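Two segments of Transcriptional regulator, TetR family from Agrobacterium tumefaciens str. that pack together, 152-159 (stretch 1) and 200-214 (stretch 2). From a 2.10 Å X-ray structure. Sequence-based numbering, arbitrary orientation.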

# COMPACT_ATOMS: atom_id res chain seq x y z
N ARG A 152 -3.04 29.32 -3.32
CA ARG A 152 -3.00 30.66 -3.94
C ARG A 152 -4.33 31.40 -3.82
O ARG A 152 -4.36 32.64 -3.70
CB ARG A 152 -2.68 30.56 -5.42
CG ARG A 152 -1.26 30.34 -5.73
CD ARG A 152 -0.96 30.74 -7.16
NE ARG A 152 -0.09 29.75 -7.79
CZ ARG A 152 -0.54 28.70 -8.49
NH1 ARG A 152 -1.84 28.51 -8.68
NH2 ARG A 152 0.32 27.84 -9.01
N SER A 153 -5.42 30.64 -3.85
CA SER A 153 -6.73 31.21 -3.96
C SER A 153 -7.31 31.46 -2.61
O SER A 153 -8.45 31.88 -2.50
CB SER A 153 -7.63 30.32 -4.80
OG SER A 153 -7.14 30.21 -6.13
N GLY A 154 -6.51 31.22 -1.57
CA GLY A 154 -6.90 31.46 -0.19
C GLY A 154 -7.75 30.36 0.42
O GLY A 154 -8.30 30.55 1.52
N TYR A 155 -7.88 29.22 -0.28
CA TYR A 155 -8.80 28.14 0.19
C TYR A 155 -8.15 27.03 1.03
O TYR A 155 -8.84 26.32 1.74
CB TYR A 155 -9.56 27.51 -0.98
CG TYR A 155 -10.41 28.47 -1.78
CD1 TYR A 155 -11.43 29.23 -1.17
CD2 TYR A 155 -10.21 28.62 -3.16
CE1 TYR A 155 -12.21 30.11 -1.91
CE2 TYR A 155 -10.98 29.49 -3.90
CZ TYR A 155 -11.97 30.24 -3.28
OH TYR A 155 -12.72 31.09 -4.06
N LEU A 156 -6.82 26.91 0.96
CA LEU A 156 -6.06 25.89 1.69
C LEU A 156 -4.92 26.51 2.48
O LEU A 156 -4.23 27.40 1.99
CB LEU A 156 -5.43 24.86 0.74
CG LEU A 156 -6.37 24.05 -0.14
CD1 LEU A 156 -5.50 23.15 -0.99
CD2 LEU A 156 -7.34 23.26 0.75
N ARG A 157 -4.73 26.01 3.69
CA ARG A 157 -3.65 26.46 4.53
C ARG A 157 -2.87 25.23 4.98
O ARG A 157 -3.46 24.24 5.37
CB ARG A 157 -4.23 27.26 5.72
CG ARG A 157 -3.41 27.20 6.99
CD ARG A 157 -4.13 27.78 8.25
NE ARG A 157 -5.40 27.13 8.65
CZ ARG A 157 -5.60 25.82 8.89
NH1 ARG A 157 -4.63 24.92 8.74
NH2 ARG A 157 -6.81 25.41 9.27
N PHE A 158 -1.54 25.29 4.90
CA PHE A 158 -0.69 24.19 5.41
C PHE A 158 0.73 24.70 5.62
O PHE A 158 1.17 25.61 4.93
CB PHE A 158 -0.68 22.96 4.47
CG PHE A 158 -0.58 23.31 2.99
CD1 PHE A 158 -1.72 23.33 2.21
CD2 PHE A 158 0.62 23.70 2.43
CE1 PHE A 158 -1.66 23.70 0.88
CE2 PHE A 158 0.70 24.07 1.09
CZ PHE A 158 -0.45 24.07 0.31
N ASP A 159 1.43 24.08 6.57
CA ASP A 159 2.86 24.31 6.80
C ASP A 159 3.73 23.76 5.68
O ASP A 159 4.74 24.37 5.31
CB ASP A 159 3.29 23.65 8.11
CG ASP A 159 2.69 24.34 9.33
OD1 ASP A 159 1.91 23.69 10.08
OD2 ASP A 159 2.99 25.53 9.52
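Stretch 2, residues 200-214: AFLTLYGTEKVHSEL

How does the backbone of stretch 2 lie on stretch 1? Stretch 2 ends one helix at Tyr-205, leaves helical geometry at Gly-206, and starts a second helix at Glu-208. Its turn rests against the irregular, extended part of stretch 1, with Leu-156 opposite Gly-206 in a single beta bridge, CA to CA 4.7 Å. Two nearly straight hydrogen bonds make that bridge: Arg-157 N donates to Tyr-205 O at 2.8 Å, and Thr-207 N donates to Tyr-155 O at 3.0 Å. The chains run antiparallel here, since residues later in stretch 1 meet residues earlier in stretch 2. Two CA-H...O contacts tighten the fit, Leu-156 CA to Tyr-205 O at 3.1 Å and Gly-206 CA to Tyr-155 O at 3.5 Å. A CB on Gly-206 would point away from stretch 1 and collide with Leu-202 O, so the close turn suits glycine.

Why does the Thr-207 side chain adopt the p rotamer? With chi1 at 66°, its OG1 serves both stretches. It donates to Gly-154 O at 2.7 Å, and as the N-cap of the second helix it accepts a weak bond from Val-210 N, N to OG1 3.5 Å. The same rotamer sets the methyl against stretch 1, Thr-207 CG2 lying 3.8 Å from Arg-157 CB. Gly-154 itself has positive phi and closes the preceding helix in a Schellman motif; its O is the acceptor for Thr-207 OG1.

What holds the Tyr-155 side chain along the second helix? Its CA-to-CB bond points sideways, but an m chi1 of -59° carries the ring along Lys-209, Val-210 and Glu-213, one helical side. Tyr-155 CB packs on Val-210 CB at 3.6 Å, Tyr-155 CE1 lies 3.7 Å from Lys-209 CG, and Tyr-155 OH donates to Glu-213 OE1 at 2.9 Å. Glu-213 reaches the hydroxyl with chi1 and chi2 both t. Lys-209 is extended too, all four chi angles t, which takes its NZ to Ser-153 O, a hydrogen bond of 2.8 Å. From that position Lys-209 NZ also lies 4.5 Å from the centroid of the Tyr-155 ring, an off-centre cation-pi contact.

How do Leu-156 and its neighbours meet the first helix? The CA-to-CB bond of Leu-156 points away overall, yet the m, t rotamer brings the end of the side chain back to an apolar pocket. Both methyls meet the Phe-201 ring, Leu-156 CD1 at 4.0 Å and Leu-156 CD2 at 4.1 Å from Phe-201 CE2; Leu-156 CD2 also meets Leu-202 CD2 at 3.8 Å and Tyr-205 CB at 4.3 Å. The CA-to-CB bond of Phe-158 points toward stretch 2, its CB 3.6 Å from Tyr-205 CD1. Arg-157, more exposed, bends at chi3 (59°, p), and its guanidinium comes near the turn, with NH1 4.1 Å from Leu-204 O and NH2 4.0 Å from Gly-206 O.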

# COMPACT_ATOMS: atom_id res chain seq x y z
N ALA A 200 -12.72 15.12 4.09
CA ALA A 200 -11.66 15.00 5.10
C ALA A 200 -10.45 15.98 4.82
O ALA A 200 -10.01 16.71 5.71
CB ALA A 200 -11.19 13.52 5.20
N PHE A 201 -9.93 15.97 3.61
CA PHE A 201 -8.85 16.89 3.20
C PHE A 201 -9.18 18.37 3.47
O PHE A 201 -8.33 19.13 3.95
CB PHE A 201 -8.51 16.67 1.73
CG PHE A 201 -7.34 17.49 1.23
CD1 PHE A 201 -6.06 17.25 1.69
CD2 PHE A 201 -7.54 18.55 0.35
CE1 PHE A 201 -4.97 18.04 1.23
CE2 PHE A 201 -6.46 19.34 -0.08
CZ PHE A 201 -5.18 19.08 0.36
N LEU A 202 -10.42 18.76 3.22
CA LEU A 202 -10.86 20.15 3.39
C LEU A 202 -11.07 20.52 4.86
O LEU A 202 -10.86 21.66 5.27
CB LEU A 202 -12.11 20.42 2.53
CG LEU A 202 -11.85 20.45 1.01
CD1 LEU A 202 -13.12 20.82 0.21
CD2 LEU A 202 -10.71 21.43 0.61
N THR A 203 -11.49 19.54 5.67
CA THR A 203 -11.50 19.69 7.11
C THR A 203 -10.09 19.97 7.63
O THR A 203 -9.89 20.85 8.45
CB THR A 203 -12.11 18.46 7.78
OG1 THR A 203 -13.44 18.29 7.29
CG2 THR A 203 -12.15 18.64 9.30
N LEU A 204 -9.11 19.24 7.13
CA LEU A 204 -7.73 19.35 7.63
C LEU A 204 -7.07 20.65 7.20
O LEU A 204 -6.48 21.34 7.99
CB LEU A 204 -6.93 18.17 7.10
CG LEU A 204 -6.48 16.99 7.97
CD1 LEU A 204 -7.22 16.82 9.27
CD2 LEU A 204 -6.41 15.70 7.20
N TYR A 205 -7.18 20.99 5.92
CA TYR A 205 -6.43 22.09 5.34
C TYR A 205 -7.31 23.19 4.75
O TYR A 205 -6.78 24.11 4.16
CB TYR A 205 -5.51 21.58 4.22
CG TYR A 205 -4.57 20.52 4.71
CD1 TYR A 205 -3.45 20.84 5.47
CD2 TYR A 205 -4.82 19.17 4.47
CE1 TYR A 205 -2.58 19.84 5.96
CE2 TYR A 205 -3.99 18.19 4.97
CZ TYR A 205 -2.87 18.51 5.70
OH TYR A 205 -2.02 17.52 6.15
N GLY A 206 -8.62 23.10 4.91
CA GLY A 206 -9.48 24.13 4.37
C GLY A 206 -9.49 25.37 5.26
O GLY A 206 -9.60 25.26 6.47
N THR A 207 -9.40 26.54 4.65
CA THR A 207 -9.50 27.80 5.38
C THR A 207 -10.97 28.15 5.54
O THR A 207 -11.84 27.62 4.85
CB THR A 207 -8.84 28.95 4.60
OG1 THR A 207 -9.59 29.18 3.41
CG2 THR A 207 -7.40 28.63 4.21
N GLU A 208 -11.25 29.06 6.47
CA GLU A 208 -12.58 29.63 6.64
C GLU A 208 -13.25 30.09 5.32
O GLU A 208 -14.45 29.90 5.13
CB GLU A 208 -12.47 30.74 7.66
CG GLU A 208 -13.70 31.57 7.85
CD GLU A 208 -13.93 31.94 9.31
OE1 GLU A 208 -12.94 31.89 10.12
OE2 GLU A 208 -15.10 32.26 9.64
N LYS A 209 -12.47 30.68 4.41
CA LYS A 209 -12.95 31.08 3.07
C LYS A 209 -13.54 29.91 2.26
O LYS A 209 -14.63 30.05 1.69
CB LYS A 209 -11.82 31.73 2.26
CG LYS A 209 -12.25 32.48 0.99
CD LYS A 209 -11.05 33.02 0.21
CE LYS A 209 -11.48 33.84 -1.00
NZ LYS A 209 -10.47 33.80 -2.12
N VAL A 210 -12.83 28.78 2.19
CA VAL A 210 -13.31 27.65 1.40
C VAL A 210 -14.63 27.10 1.94
O VAL A 210 -15.52 26.79 1.18
CB VAL A 210 -12.24 26.54 1.20
CG1 VAL A 210 -12.15 25.62 2.43
CG2 VAL A 210 -12.55 25.72 -0.05
N HIS A 211 -14.76 27.03 3.27
CA HIS A 211 -15.95 26.47 3.91
C HIS A 211 -17.17 27.40 3.81
O HIS A 211 -18.29 26.95 3.50
CB HIS A 211 -15.66 26.09 5.37
CG HIS A 211 -14.65 24.98 5.52
ND1 HIS A 211 -14.76 23.77 4.86
CD2 HIS A 211 -13.51 24.90 6.25
CE1 HIS A 211 -13.73 23.01 5.17
NE2 HIS A 211 -12.96 23.67 6.01
N SER A 212 -16.97 28.69 4.06
CA SER A 212 -18.09 29.62 3.98
C SER A 212 -18.51 29.89 2.52
O SER A 212 -19.67 30.19 2.25
CB SER A 212 -17.83 30.89 4.78
OG SER A 212 -16.78 31.64 4.21
N GLU A 213 -17.58 29.72 1.57
CA GLU A 213 -17.93 29.83 0.15
C GLU A 213 -18.62 28.58 -0.39
O GLU A 213 -19.58 28.70 -1.15
CB GLU A 213 -16.71 30.17 -0.70
CG GLU A 213 -17.02 30.24 -2.19
CD GLU A 213 -15.90 30.83 -3.01
OE1 GLU A 213 -15.11 31.61 -2.42
OE2 GLU A 213 -15.83 30.53 -4.22
N LEU A 214 -18.13 27.39 -0.03
CA LEU A 214 -18.82 26.13 -0.36
C LEU A 214 -20.18 26.06 0.32
O LEU A 214 -21.05 25.32 -0.13
CB LEU A 214 -17.99 24.91 0.03
CG LEU A 214 -16.72 24.71 -0.80
CD1 LEU A 214 -15.95 23.51 -0.32
CD2 LEU A 214 -17.04 24.57 -2.27